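Local coordinates for protein transcriptional regulator (NtrC family) (PDB 3DZD) that probably activates transcription by sigma-54 RNA polymerase, coupling a receiver domain to an ADP-binding AAA+ ATPase, here in its inactive, dimeric state, at residues K1-V6 / E23-D28; F45-L50 / H114-Y119; A181-N186 / K215-L220; L220-T225 / I260-R265. One frame throughout, in Å; residues are numbered along the deposited sequence.

How the contacts relate
Contacts 1 and 2 belong to the receiver domain and contacts 3 and 4 to the AAA+ domain, and within each pair the two share a parallel sheet. Contact 2 alone is a buried contact; the other three are partly buried. Contact 1 joins edge strand 26-30 to strand 2-6 by main-chain hydrogen bonds; contact 2 is purely apolar, helix 105-119 lying on the sheet through two CH-pi contacts. Contact 3 packs helix 217-220 against edge strand 182-186 with a lysine stem, and contact 4, sharing L220 with it, is again polar but mixes main-chain and side-chain bonds. R2 and E261 of different subunits, from contacts 1 and 4, form a salt bridge.

Contact 1: residues K1-V6 / E23-D28; sequences KRVLVV and EGYHPD
Strands 2-6 and 26-28 run parallel, 4.7 Å apart at closest approach, with R2 beside H26, V3 beside P27 and L4 beside D28. The bonds follow the staggered parallel pattern: H26 N gives to K1 O (3.0 Å), D28 N to V3 O (2.9 Å) and V5 N to D28 O (2.8 Å), all in the carbonyl planes, whereas V3 N to H26 O is weak at 3.4 Å. P27, whose nitrogen faces away from strand 2-6, adds a CA-H...O contact of 3.4 Å from its CA to V3 O.

On the face of R2, H26 and L4, the extended R2 side chain carries its guanidinium obliquely past H26 CB, almost perpendicular to the imidazole (86°). A water accepts from R2 NH1 and donates to H26 O, while NH2 forms a salt bridge with E261 of the second subunit. V3, on the other face with P27, touches Y25 CB with CG2; before the strands begin, K1 CB lies 3.9 Å from Y25 CD1.

The two strands flank helix 10-22 in the first beta-alpha-beta unit of the CheY-like receiver fold. That helix packs on V3, V5 and P27, helix 33-42 on L4, F116 of helix 105-119 meets the Y25 ring, and strand 47-51 continues the sheet.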
loop_
_atom_site.group_PDB
_atom_site.type_symbol
_atom_site.label_atom_id
_atom_site.label_comp_id
_atom_site.label_asym_id
_atom_site.label_seq_id
_atom_site.Cartn_x
_atom_site.Cartn_y
_atom_site.Cartn_z
ATOM N N LYS A 1 14.625 16.775 8.404
ATOM C CA LYS A 1 15.005 16.685 6.999
ATOM C C LYS A 1 16.473 17.040 6.823
ATOM O O LYS A 1 16.809 18.199 6.576
ATOM C CB LYS A 1 14.164 17.645 6.157
ATOM C CG LYS A 1 12.676 17.388 6.198
ATOM C CD LYS A 1 12.269 16.321 5.204
ATOM C CE LYS A 1 10.785 16.028 5.318
ATOM N NZ LYS A 1 10.000 17.288 5.434
ATOM N N ARG A 2 17.347 16.047 6.938
ATOM C CA ARG A 2 18.780 16.289 6.811
ATOM C C ARG A 2 19.293 16.149 5.382
ATOM O O ARG A 2 18.758 15.376 4.592
ATOM C CB ARG A 2 19.565 15.365 7.732
ATOM C CG ARG A 2 19.395 15.680 9.199
ATOM C CD ARG A 2 20.534 15.092 9.996
ATOM N NE ARG A 2 20.367 15.264 11.436
ATOM C CZ ARG A 2 20.414 16.436 12.063
ATOM N NH1 ARG A 2 20.604 17.559 11.379
ATOM N NH2 ARG A 2 20.259 16.486 13.379
ATOM N N VAL A 3 20.331 16.913 5.055
ATOM C CA VAL A 3 20.968 16.830 3.744
ATOM C C VAL A 3 22.470 16.996 3.897
ATOM O O VAL A 3 22.926 18.009 4.411
ATOM C CB VAL A 3 20.446 17.922 2.782
ATOM C CG1 VAL A 3 21.154 17.834 1.431
ATOM C CG2 VAL A 3 18.937 17.806 2.610
ATOM N N LEU A 4 23.238 16.001 3.467
ATOM C CA LEU A 4 24.691 16.109 3.536
ATOM C C LEU A 4 25.228 16.589 2.202
ATOM O O LEU A 4 24.953 15.986 1.165
ATOM C CB LEU A 4 25.343 14.768 3.905
ATOM C CG LEU A 4 26.878 14.716 3.829
ATOM C CD1 LEU A 4 27.527 15.588 4.902
ATOM C CD2 LEU A 4 27.388 13.286 3.923
ATOM N N VAL A 5 25.984 17.681 2.239
ATOM C CA VAL A 5 26.587 18.255 1.042
ATOM C C VAL A 5 28.089 18.007 1.038
ATOM O O VAL A 5 28.814 18.534 1.886
ATOM C CB VAL A 5 26.330 19.770 0.939
ATOM C CG1 VAL A 5 26.936 20.314 -0.345
ATOM C CG2 VAL A 5 24.840 20.063 0.975
ATOM N N VAL A 6 28.538 17.189 0.087
ATOM C CA VAL A 6 29.948 16.841 -0.052
ATOM C C VAL A 6 30.577 17.541 -1.260
ATOM O O VAL A 6 30.232 17.239 -2.406
ATOM C CB VAL A 6 30.128 15.325 -0.230
ATOM C CG1 VAL A 6 31.595 14.962 -0.171
ATOM C CG2 VAL A 6 29.346 14.572 0.834
ATOM N N GLU A 23 15.208 26.923 3.256
ATOM C CA GLU A 23 14.010 26.241 2.776
ATOM C C GLU A 23 13.466 25.216 3.757
ATOM O O GLU A 23 12.563 24.450 3.427
ATOM C CB GLU A 23 14.274 25.583 1.424
ATOM C CG GLU A 23 14.391 26.581 0.286
ATOM C CD GLU A 23 13.065 27.240 -0.041
ATOM O OE1 GLU A 23 12.018 26.584 0.151
ATOM O OE2 GLU A 23 13.070 28.403 -0.501
ATOM N N GLY A 24 14.019 25.202 4.963
ATOM C CA GLY A 24 13.529 24.318 6.003
ATOM C C GLY A 24 14.350 23.062 6.185
ATOM O O GLY A 24 14.083 22.281 7.095
ATOM N N TYR A 25 15.347 22.852 5.330
ATOM C CA TYR A 25 16.193 21.673 5.484
ATOM C C TYR A 25 17.321 21.968 6.450
ATOM O O TYR A 25 17.770 23.108 6.568
ATOM C CB TYR A 25 16.769 21.199 4.146
ATOM C CG TYR A 25 15.739 20.996 3.065
ATOM C CD1 TYR A 25 15.014 19.814 2.981
ATOM C CD2 TYR A 25 15.496 21.990 2.122
ATOM C CE1 TYR A 25 14.066 19.629 1.987
ATOM C CE2 TYR A 25 14.555 21.819 1.128
ATOM C CZ TYR A 25 13.842 20.641 1.064
ATOM O OH TYR A 25 12.910 20.477 0.063
ATOM N N HIS A 26 17.776 20.938 7.143
ATOM C CA HIS A 26 18.891 21.086 8.059
ATOM C C HIS A 26 20.153 20.472 7.435
ATOM O O HIS A 26 20.381 19.268 7.527
ATOM C CB HIS A 26 18.539 20.483 9.428
ATOM C CG HIS A 26 17.457 21.230 10.157
ATOM N ND1 HIS A 26 16.154 21.292 9.707
ATOM C CD2 HIS A 26 17.486 21.950 11.306
ATOM C CE1 HIS A 26 15.430 22.018 10.540
ATOM N NE2 HIS A 26 16.215 22.430 11.519
ATOM N N PRO A 27 20.967 21.315 6.774
ATOM C CA PRO A 27 22.156 20.901 6.020
ATOM C C PRO A 27 23.350 20.588 6.910
ATOM O O PRO A 27 23.477 21.141 8.008
ATOM C CB PRO A 27 22.509 22.144 5.192
ATOM C CG PRO A 27 21.515 23.201 5.557
ATOM C CD PRO A 27 20.830 22.778 6.809
ATOM N N ASP A 28 24.219 19.713 6.412
ATOM C CA ASP A 28 25.552 19.510 6.962
ATOM C C ASP A 28 26.485 19.416 5.765
ATOM O O ASP A 28 26.028 19.186 4.652
ATOM C CB ASP A 28 25.608 18.226 7.784
ATOM C CG ASP A 28 26.766 18.210 8.769
ATOM O OD1 ASP A 28 27.647 19.102 8.694
ATOM O OD2 ASP A 28 26.794 17.296 9.623
HETATM O O HOH W 1 22.052 18.008 9.127
#

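Contact 2: residues F45-L50 / H114-Y119; sequences FPVIVL and HAFEEY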
loop_
_atom_site.group_PDB
_atom_site.type_symbol
_atom_site.label_atom_id
_atom_site.label_comp_id
_atom_site.label_asym_id
_atom_site.label_seq_id
_atom_site.Cartn_x
_atom_site.Cartn_y
_atom_site.Cartn_z
ATOM N N PHE A 45 21.605 10.498 6.633
ATOM C CA PHE A 45 21.086 11.553 5.768
ATOM C C PHE A 45 20.226 10.924 4.687
ATOM O O PHE A 45 20.725 10.141 3.890
ATOM C CB PHE A 45 22.224 12.324 5.101
ATOM C CG PHE A 45 23.148 13.004 6.067
ATOM C CD1 PHE A 45 22.836 14.252 6.584
ATOM C CD2 PHE A 45 24.339 12.405 6.444
ATOM C CE1 PHE A 45 23.689 14.884 7.468
ATOM C CE2 PHE A 45 25.198 13.029 7.329
ATOM C CZ PHE A 45 24.873 14.272 7.840
ATOM N N PRO A 46 18.927 11.260 4.662
ATOM C CA PRO A 46 18.035 10.784 3.600
ATOM C C PRO A 46 18.575 11.168 2.226
ATOM O O PRO A 46 18.482 10.386 1.277
ATOM C CB PRO A 46 16.730 11.543 3.868
ATOM C CG PRO A 46 16.782 11.905 5.302
ATOM C CD PRO A 46 18.227 12.102 5.646
ATOM N N VAL A 47 19.134 12.370 2.123
ATOM C CA VAL A 47 19.636 12.867 0.846
ATOM C C VAL A 47 21.093 13.303 0.954
ATOM O O VAL A 47 21.470 14.042 1.860
ATOM C CB VAL A 47 18.798 14.055 0.337
ATOM C CG1 VAL A 47 19.442 14.677 -0.891
ATOM C CG2 VAL A 47 17.360 13.614 0.058
ATOM N N ILE A 48 21.907 12.841 0.018
ATOM C CA ILE A 48 23.302 13.221 -0.030
ATOM C C ILE A 48 23.596 13.828 -1.379
ATOM O O ILE A 48 23.218 13.268 -2.410
ATOM C CB ILE A 48 24.215 12.021 0.175
ATOM C CG1 ILE A 48 24.014 11.448 1.580
ATOM C CG2 ILE A 48 25.661 12.420 -0.044
ATOM C CD1 ILE A 48 24.661 10.100 1.788
ATOM N N VAL A 49 24.260 14.984 -1.356
ATOM C CA VAL A 49 24.628 15.718 -2.555
ATOM C C VAL A 49 26.129 15.600 -2.705
ATOM O O VAL A 49 26.889 16.139 -1.891
ATOM C CB VAL A 49 24.269 17.216 -2.438
ATOM C CG1 VAL A 49 24.836 17.999 -3.622
ATOM C CG2 VAL A 49 22.765 17.409 -2.322
ATOM N N LEU A 50 26.557 14.902 -3.750
ATOM C CA LEU A 50 27.956 14.513 -3.881
ATOM C C LEU A 50 28.604 15.046 -5.154
ATOM O O LEU A 50 28.050 14.921 -6.245
ATOM C CB LEU A 50 28.063 12.993 -3.849
ATOM C CG LEU A 50 29.403 12.367 -4.236
ATOM C CD1 LEU A 50 30.444 12.534 -3.127
ATOM C CD2 LEU A 50 29.182 10.899 -4.553
ATOM N N HIS A 114 12.459 16.485 -5.194
ATOM C CA HIS A 114 12.261 15.158 -5.781
ATOM C C HIS A 114 13.123 14.092 -5.113
ATOM O O HIS A 114 12.692 12.952 -4.971
ATOM C CB HIS A 114 12.480 15.169 -7.296
ATOM C CG HIS A 114 11.532 16.058 -8.032
ATOM N ND1 HIS A 114 11.871 16.705 -9.197
ATOM C CD2 HIS A 114 10.262 16.435 -7.743
ATOM C CE1 HIS A 114 10.845 17.430 -9.610
ATOM N NE2 HIS A 114 9.857 17.283 -8.744
ATOM N N ALA A 115 14.334 14.455 -4.700
ATOM C CA ALA A 115 15.158 13.519 -3.934
ATOM C C ALA A 115 14.439 13.052 -2.661
ATOM O O ALA A 115 14.463 11.873 -2.327
ATOM C CB ALA A 115 16.510 14.126 -3.593
ATOM N N PHE A 116 13.795 13.970 -1.953
ATOM C CA PHE A 116 13.095 13.582 -0.738
ATOM C C PHE A 116 11.855 12.742 -1.030
ATOM O O PHE A 116 11.547 11.826 -0.284
ATOM C CB PHE A 116 12.752 14.789 0.148
ATOM C CG PHE A 116 13.861 15.181 1.090
ATOM C CD1 PHE A 116 14.125 14.428 2.222
ATOM C CD2 PHE A 116 14.643 16.309 0.843
ATOM C CE1 PHE A 116 15.157 14.788 3.090
ATOM C CE2 PHE A 116 15.671 16.676 1.708
ATOM C CZ PHE A 116 15.932 15.920 2.827
ATOM N N GLU A 117 11.139 13.033 -2.107
ATOM C CA GLU A 117 9.979 12.209 -2.388
ATOM C C GLU A 117 10.399 10.845 -2.938
ATOM O O GLU A 117 9.644 9.887 -2.878
ATOM C CB GLU A 117 8.945 12.919 -3.271
ATOM C CG GLU A 117 9.425 13.365 -4.633
ATOM C CD GLU A 117 8.384 14.215 -5.358
ATOM O OE1 GLU A 117 8.185 15.386 -4.961
ATOM O OE2 GLU A 117 7.770 13.708 -6.323
ATOM N N GLU A 118 11.620 10.750 -3.448
ATOM C CA GLU A 118 12.150 9.456 -3.842
ATOM C C GLU A 118 12.483 8.675 -2.574
ATOM O O GLU A 118 12.281 7.463 -2.495
ATOM C CB GLU A 118 13.404 9.632 -4.696
ATOM C CG GLU A 118 14.238 8.376 -4.830
ATOM C CD GLU A 118 13.659 7.411 -5.839
ATOM O OE1 GLU A 118 12.705 7.800 -6.549
ATOM O OE2 GLU A 118 14.175 6.269 -5.933
ATOM N N TYR A 119 13.009 9.386 -1.584
ATOM C CA TYR A 119 13.320 8.782 -0.307
ATOM C C TYR A 119 12.040 8.316 0.379
ATOM O O TYR A 119 11.968 7.207 0.889
ATOM C CB TYR A 119 14.059 9.775 0.582
ATOM C CG TYR A 119 14.030 9.382 2.030
ATOM C CD1 TYR A 119 14.786 8.317 2.493
ATOM C CD2 TYR A 119 13.228 10.067 2.936
ATOM C CE1 TYR A 119 14.757 7.950 3.821
ATOM C CE2 TYR A 119 13.191 9.713 4.262
ATOM C CZ TYR A 119 13.952 8.649 4.704
ATOM O OH TYR A 119 13.907 8.285 6.035
#
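A115 is the first residue of helix 114-119 to reach the chain at 45-50, and it does so with its methyl alone. Its CB nestles between the two branches of V47, 3.8 Å from CG2 and slightly farther from CG1, and the small side chain brings the helix backbone close to the strand, CA to CA 6.6 Å for this pair.

F116 follows. Its CB starts off to one side, but the ring swings back to the strand, and V47 CG2 stands 3.7 Å above its centre, only 3° off the ring normal. This is a CH-pi contact in which one methyl lies almost equally far from all six ring carbons. V47 has CG1 anti to the backbone N (chi1 172°), which sets CG2 on the side of that N and lets the two methyls share the work: both touch A115, while CG2 also sits over the F116 face. P46 CB comes obliquely to the same ring, 3.7 Å from CE1.

One helical turn after A115, Y119 repeats the theme with proline as the partner. With CG anti to the backbone N, its ring turns a face to P46, whose CB lies 3.8 Å from the ring centroid and 5° off the normal. P46 CB meets both aromatic rings. No hydrogen bond crosses the interface.

The Y25 ring meets that of F116, their planes nearly parallel, and V74 of the next strand touches Y119, so the contact reaches across several strands. It shows the C-terminal helix of a CheY-like receiver domain closing over the start of the central parallel-sheet strand 47-51.

Contact 3: residues A181-N186 / K215-L220; sequences AFVDLN and KGKLEL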
loop_
_atom_site.group_PDB
_atom_site.type_symbol
_atom_site.label_atom_id
_atom_site.label_comp_id
_atom_site.label_asym_id
_atom_site.label_seq_id
_atom_site.Cartn_x
_atom_site.Cartn_y
_atom_site.Cartn_z
ATOM N N ALA A 181 0.042 -3.272 -9.003
ATOM C CA ALA A 181 -0.716 -3.701 -7.834
ATOM C C ALA A 181 -1.567 -4.941 -8.088
ATOM O O ALA A 181 -1.843 -5.305 -9.239
ATOM C CB ALA A 181 -1.596 -2.558 -7.333
ATOM N N PHE A 182 -1.974 -5.578 -6.992
ATOM C CA PHE A 182 -2.941 -6.668 -7.029
ATOM C C PHE A 182 -4.299 -6.073 -6.719
ATOM O O PHE A 182 -4.571 -5.675 -5.589
ATOM C CB PHE A 182 -2.593 -7.759 -6.013
ATOM C CG PHE A 182 -3.533 -8.950 -6.043
ATOM C CD1 PHE A 182 -3.288 -10.029 -6.893
ATOM C CD2 PHE A 182 -4.660 -8.994 -5.214
ATOM C CE1 PHE A 182 -4.148 -11.124 -6.920
ATOM C CE2 PHE A 182 -5.527 -10.085 -5.239
ATOM C CZ PHE A 182 -5.272 -11.153 -6.090
ATOM N N VAL A 183 -5.141 -5.990 -7.738
ATOM C CA VAL A 183 -6.466 -5.409 -7.602
ATOM C C VAL A 183 -7.502 -6.532 -7.623
ATOM O O VAL A 183 -7.620 -7.253 -8.608
ATOM C CB VAL A 183 -6.739 -4.441 -8.768
ATOM C CG1 VAL A 183 -8.124 -3.841 -8.665
ATOM C CG2 VAL A 183 -5.687 -3.355 -8.799
ATOM N N ASP A 184 -8.245 -6.718 -6.539
ATOM C CA ASP A 184 -9.298 -7.723 -6.593
ATOM C C ASP A 184 -10.692 -7.111 -6.660
ATOM O O ASP A 184 -11.010 -6.161 -5.949
ATOM C CB ASP A 184 -9.165 -8.768 -5.481
ATOM C CG ASP A 184 -9.450 -8.213 -4.102
ATOM O OD1 ASP A 184 -9.888 -7.049 -3.996
ATOM O OD2 ASP A 184 -9.234 -8.959 -3.118
ATOM N N LEU A 185 -11.500 -7.643 -7.566
ATOM C CA LEU A 185 -12.886 -7.227 -7.698
ATOM C C LEU A 185 -13.812 -8.416 -7.460
ATOM O O LEU A 185 -13.687 -9.459 -8.113
ATOM C CB LEU A 185 -13.139 -6.640 -9.086
ATOM C CG LEU A 185 -14.604 -6.295 -9.362
ATOM C CD1 LEU A 185 -15.176 -5.443 -8.222
ATOM C CD2 LEU A 185 -14.767 -5.585 -10.696
ATOM N N ASN A 186 -14.731 -8.258 -6.516
ATOM C CA ASN A 186 -15.726 -9.284 -6.246
ATOM C C ASN A 186 -16.963 -9.003 -7.078
ATOM O O ASN A 186 -17.606 -7.974 -6.911
ATOM C CB ASN A 186 -16.077 -9.303 -4.764
ATOM C CG ASN A 186 -16.875 -10.529 -4.368
ATOM O OD1 ASN A 186 -17.777 -10.964 -5.089
ATOM N ND2 ASN A 186 -16.549 -11.092 -3.208
ATOM N N LYS A 215 -11.071 6.395 -10.607
ATOM C CA LYS A 215 -10.383 5.417 -11.447
ATOM C C LYS A 215 -10.985 4.020 -11.286
ATOM O O LYS A 215 -11.281 3.581 -10.172
ATOM C CB LYS A 215 -8.892 5.369 -11.100
ATOM C CG LYS A 215 -8.287 6.710 -10.749
ATOM C CD LYS A 215 -6.816 6.587 -10.376
ATOM C CE LYS A 215 -5.916 6.629 -11.604
ATOM N NZ LYS A 215 -4.537 7.112 -11.282
ATOM N N GLY A 216 -11.157 3.320 -12.400
ATOM C CA GLY A 216 -11.641 1.953 -12.354
ATOM C C GLY A 216 -10.545 0.982 -11.962
ATOM O O GLY A 216 -9.358 1.310 -12.033
ATOM N N LYS A 217 -10.947 -0.214 -11.543
ATOM C CA LYS A 217 -10.010 -1.266 -11.178
ATOM C C LYS A 217 -9.127 -1.648 -12.369
ATOM O O LYS A 217 -7.951 -1.971 -12.202
ATOM C CB LYS A 217 -10.764 -2.503 -10.684
ATOM C CG LYS A 217 -11.778 -2.231 -9.596
ATOM C CD LYS A 217 -11.139 -2.239 -8.215
ATOM C CE LYS A 217 -12.145 -2.651 -7.141
ATOM N NZ LYS A 217 -11.517 -2.769 -5.797
ATOM N N LEU A 218 -9.694 -1.632 -13.570
ATOM C CA LEU A 218 -8.894 -1.920 -14.759
ATOM C C LEU A 218 -7.622 -1.076 -14.733
ATOM O O LEU A 218 -6.516 -1.588 -14.880
ATOM C CB LEU A 218 -9.688 -1.642 -16.037
ATOM C CG LEU A 218 -10.694 -2.714 -16.452
ATOM C CD1 LEU A 218 -11.753 -2.154 -17.390
ATOM C CD2 LEU A 218 -9.964 -3.873 -17.093
ATOM N N GLU A 219 -7.804 0.219 -14.506
ATOM C CA GLU A 219 -6.718 1.185 -14.473
ATOM C C GLU A 219 -5.800 1.021 -13.261
ATOM O O GLU A 219 -4.589 1.229 -13.356
ATOM C CB GLU A 219 -7.322 2.585 -14.476
ATOM C CG GLU A 219 -6.330 3.709 -14.532
ATOM C CD GLU A 219 -7.023 5.044 -14.702
ATOM O OE1 GLU A 219 -8.268 5.041 -14.836
ATOM O OE2 GLU A 219 -6.331 6.086 -14.704
ATOM N N LEU A 220 -6.377 0.659 -12.120
ATOM C CA LEU A 220 -5.600 0.493 -10.891
ATOM C C LEU A 220 -4.682 -0.722 -10.975
ATOM O O LEU A 220 -3.740 -0.859 -10.195
ATOM C CB LEU A 220 -6.529 0.356 -9.683
ATOM C CG LEU A 220 -7.248 1.631 -9.237
ATOM C CD1 LEU A 220 -8.511 1.307 -8.463
ATOM C CD2 LEU A 220 -6.325 2.499 -8.413
#
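Apolar contacts do most of the work where helix 217-220 packs against strand 182-186, an edge strand of the parallel sheet in the AAA+ (sigma-54 interaction) domain, and V183 is their centre. Its two methyls divide the helix between them. With CG1 anti to the backbone N (chi1 179°), that branch presses on the K217 stem, lying 3.4 Å from CD and 3.6 Å from CB. CG2, on the side of the backbone N, reaches the C-terminal end of the helix, 3.9 Å from L220 CB. L185 CD1 approaches K217 CE from farther along the strand. The K217 chain is bent at chi2 (-86°) and extended beyond it, so the methylenes pass obliquely over V183 while the ammonium travels on toward the strand backbone.

Two methyls make van der Waals contact with a polar atom: V183 CG2 lies 3.5 Å from L220 O, and A181 CB touches that oxygen more loosely.

Hydrogen bonding is sparse. K217 NZ makes a weak bond to D184 O at 3.4 Å, and D184 OD1 stays 4.9 Å from NZ, too far for a salt bridge, though some attraction is likely. Within the helix, L220 N bonds to O of the N-cap residue G216.

Helix 195-200 also borders this site, with E198 on both L185 and K217. The lysine therefore contributes mainly its aliphatic stem; the D184 carbonyl and perhaps its carboxylate probably help to offset the charge of this buried residue.

Contact 4: residues L220-T225 / I260-R265; sequences LADQGT and IEVDIR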
loop_
_atom_site.group_PDB
_atom_site.type_symbol
_atom_site.label_atom_id
_atom_site.label_comp_id
_atom_site.label_asym_id
_atom_site.label_seq_id
_atom_site.Cartn_x
_atom_site.Cartn_y
_atom_site.Cartn_z
ATOM N N LEU A 220 -6.377 0.659 -12.120
ATOM C CA LEU A 220 -5.600 0.493 -10.891
ATOM C C LEU A 220 -4.682 -0.722 -10.975
ATOM O O LEU A 220 -3.740 -0.859 -10.195
ATOM C CB LEU A 220 -6.529 0.356 -9.683
ATOM C CG LEU A 220 -7.248 1.631 -9.237
ATOM C CD1 LEU A 220 -8.511 1.307 -8.463
ATOM C CD2 LEU A 220 -6.325 2.499 -8.413
ATOM N N ALA A 221 -4.960 -1.603 -11.929
ATOM C CA ALA A 221 -4.207 -2.844 -12.057
ATOM C C ALA A 221 -3.088 -2.737 -13.087
ATOM O O ALA A 221 -2.391 -3.709 -13.355
ATOM C CB ALA A 221 -5.141 -3.991 -12.398
ATOM N N ASP A 222 -2.922 -1.547 -13.657
ATOM C CA ASP A 222 -1.872 -1.295 -14.635
ATOM C C ASP A 222 -0.540 -1.886 -14.187
ATOM O O ASP A 222 -0.078 -1.649 -13.070
ATOM C CB ASP A 222 -1.724 0.208 -14.879
ATOM C CG ASP A 222 -1.021 0.527 -16.198
ATOM O OD1 ASP A 222 -0.921 -0.358 -17.079
ATOM O OD2 ASP A 222 -0.578 1.681 -16.350
ATOM N N GLN A 223 0.058 -2.671 -15.073
ATOM C CA GLN A 223 1.316 -3.373 -14.805
ATOM C C GLN A 223 1.243 -4.326 -13.615
ATOM O O GLN A 223 2.266 -4.791 -13.123
ATOM C CB GLN A 223 2.472 -2.390 -14.632
ATOM C CG GLN A 223 2.673 -1.469 -15.832
ATOM C CD GLN A 223 4.052 -0.833 -15.852
ATOM O OE1 GLN A 223 5.053 -1.495 -16.148
ATOM N NE2 GLN A 223 4.113 0.457 -15.541
ATOM N N GLY A 224 0.027 -4.620 -13.168
ATOM C CA GLY A 224 -0.184 -5.583 -12.108
ATOM C C GLY A 224 -1.136 -6.698 -12.502
ATOM O O GLY A 224 -1.198 -7.119 -13.656
ATOM N N THR A 225 -1.898 -7.169 -11.529
ATOM C CA THR A 225 -2.763 -8.320 -11.727
ATOM C C THR A 225 -4.149 -7.964 -11.247
ATOM O O THR A 225 -4.328 -7.506 -10.121
ATOM C CB THR A 225 -2.256 -9.543 -10.944
ATOM O OG1 THR A 225 -0.977 -9.939 -11.457
ATOM C CG2 THR A 225 -3.233 -10.709 -11.058
ATOM N N ILE A 260 -7.923 4.828 -22.884
ATOM C CA ILE A 260 -6.961 4.440 -21.866
ATOM C C ILE A 260 -6.416 3.045 -22.127
ATOM O O ILE A 260 -7.171 2.080 -22.234
ATOM C CB ILE A 260 -7.567 4.482 -20.467
ATOM C CG1 ILE A 260 -8.326 5.794 -20.261
ATOM C CG2 ILE A 260 -6.474 4.324 -19.420
ATOM C CD1 ILE A 260 -8.712 6.058 -18.822
ATOM N N GLU A 261 -5.097 2.948 -22.237
ATOM C CA GLU A 261 -4.437 1.674 -22.470
ATOM C C GLU A 261 -4.018 1.058 -21.146
ATOM O O GLU A 261 -3.379 1.722 -20.331
ATOM C CB GLU A 261 -3.203 1.872 -23.341
ATOM C CG GLU A 261 -3.501 2.401 -24.722
ATOM C CD GLU A 261 -2.357 2.166 -25.679
ATOM O OE1 GLU A 261 -1.196 2.129 -25.215
ATOM O OE2 GLU A 261 -2.621 2.014 -26.891
ATOM N N VAL A 262 -4.384 -0.201 -20.925
ATOM C CA VAL A 262 -3.929 -0.904 -19.732
ATOM C C VAL A 262 -3.061 -2.106 -20.037
ATOM O O VAL A 262 -3.044 -2.633 -21.148
ATOM C CB VAL A 262 -5.081 -1.349 -18.810
ATOM C CG1 VAL A 262 -5.005 -0.616 -17.469
ATOM C CG2 VAL A 262 -6.426 -1.154 -19.491
ATOM N N ASP A 263 -2.324 -2.526 -19.026
ATOM C CA ASP A 263 -1.479 -3.689 -19.147
ATOM C C ASP A 263 -1.709 -4.515 -17.893
ATOM O O ASP A 263 -1.085 -4.281 -16.866
ATOM C CB ASP A 263 -0.020 -3.259 -19.280
ATOM C CG ASP A 263 0.950 -4.407 -19.109
ATOM O OD1 ASP A 263 0.821 -5.433 -19.814
ATOM O OD2 ASP A 263 1.858 -4.272 -18.264
ATOM N N ILE A 264 -2.636 -5.461 -17.972
ATOM C CA ILE A 264 -2.996 -6.255 -16.811
ATOM C C ILE A 264 -2.872 -7.732 -17.099
ATOM O O ILE A 264 -3.141 -8.186 -18.204
ATOM C CB ILE A 264 -4.440 -5.982 -16.378
ATOM C CG1 ILE A 264 -5.376 -6.108 -17.578
ATOM C CG2 ILE A 264 -4.565 -4.597 -15.761
ATOM C CD1 ILE A 264 -6.667 -5.343 -17.418
ATOM N N ARG A 265 -2.440 -8.477 -16.094
ATOM C CA ARG A 265 -2.554 -9.923 -16.110
ATOM C C ARG A 265 -3.857 -10.261 -15.399
ATOM O O ARG A 265 -4.068 -9.872 -14.252
ATOM C CB ARG A 265 -1.368 -10.558 -15.396
ATOM C CG ARG A 265 -1.055 -11.960 -15.850
ATOM C CD ARG A 265 -1.899 -12.994 -15.111
ATOM N NE ARG A 265 -1.588 -14.333 -15.603
ATOM C CZ ARG A 265 -0.491 -15.007 -15.272
ATOM N NH1 ARG A 265 0.395 -14.466 -14.444
ATOM N NH2 ARG A 265 -0.276 -16.213 -15.779
HETATM O O HOH W 2 0.528 -11.930 -12.614
#
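The straightest bond between the turn at 220-225 and the chain at 260-265 is R265 N to G224 O, 3.1 Å long and almost linear at 179°. Q223 N gives a shorter but more bent bond to D263 O (2.7 Å, 133°), and both donors lie in the plane of the carbonyl they address. A side chain adds a third link: D222, its CG anti to the backbone N (chi1 -160°), swings OD1 to the D263 N-H in a weak bond of 3.2 Å. D263 is thus held at both its N-H and its carbonyl by consecutive residues of a type II turn, A221 to G224, itself closed by G224 N to A221 O.

The two carboxylates stand nearly perpendicular, D222 OD1 and D263 OD2 4.9 Å apart, and D263 is balanced by salt bridges to K152 and R178, which should temper any repulsion. R178 also donates to G224 O, and D222 OD2 bonds weakly to Y119 of the second subunit.

T225 and R265 lie side by side as a parallel bridge pair, T225 CA only 3.2 Å from R265 O. A water joins T225 OG1 to R265 NH1 in the guanidinium plane; OG1 also bonds H173, and the arginine is gripped by the carbonyls of I148, A149 and A153. The apolar pair is A221 CB and I264 CG2, 3.5 Å apart; I264 CG2 also touches A221 O.

The contact lies where helix 217-220 turns into strand 225-229, which runs between strands 182-186 and 265-270 in the parallel sheet of the AAA+ domain.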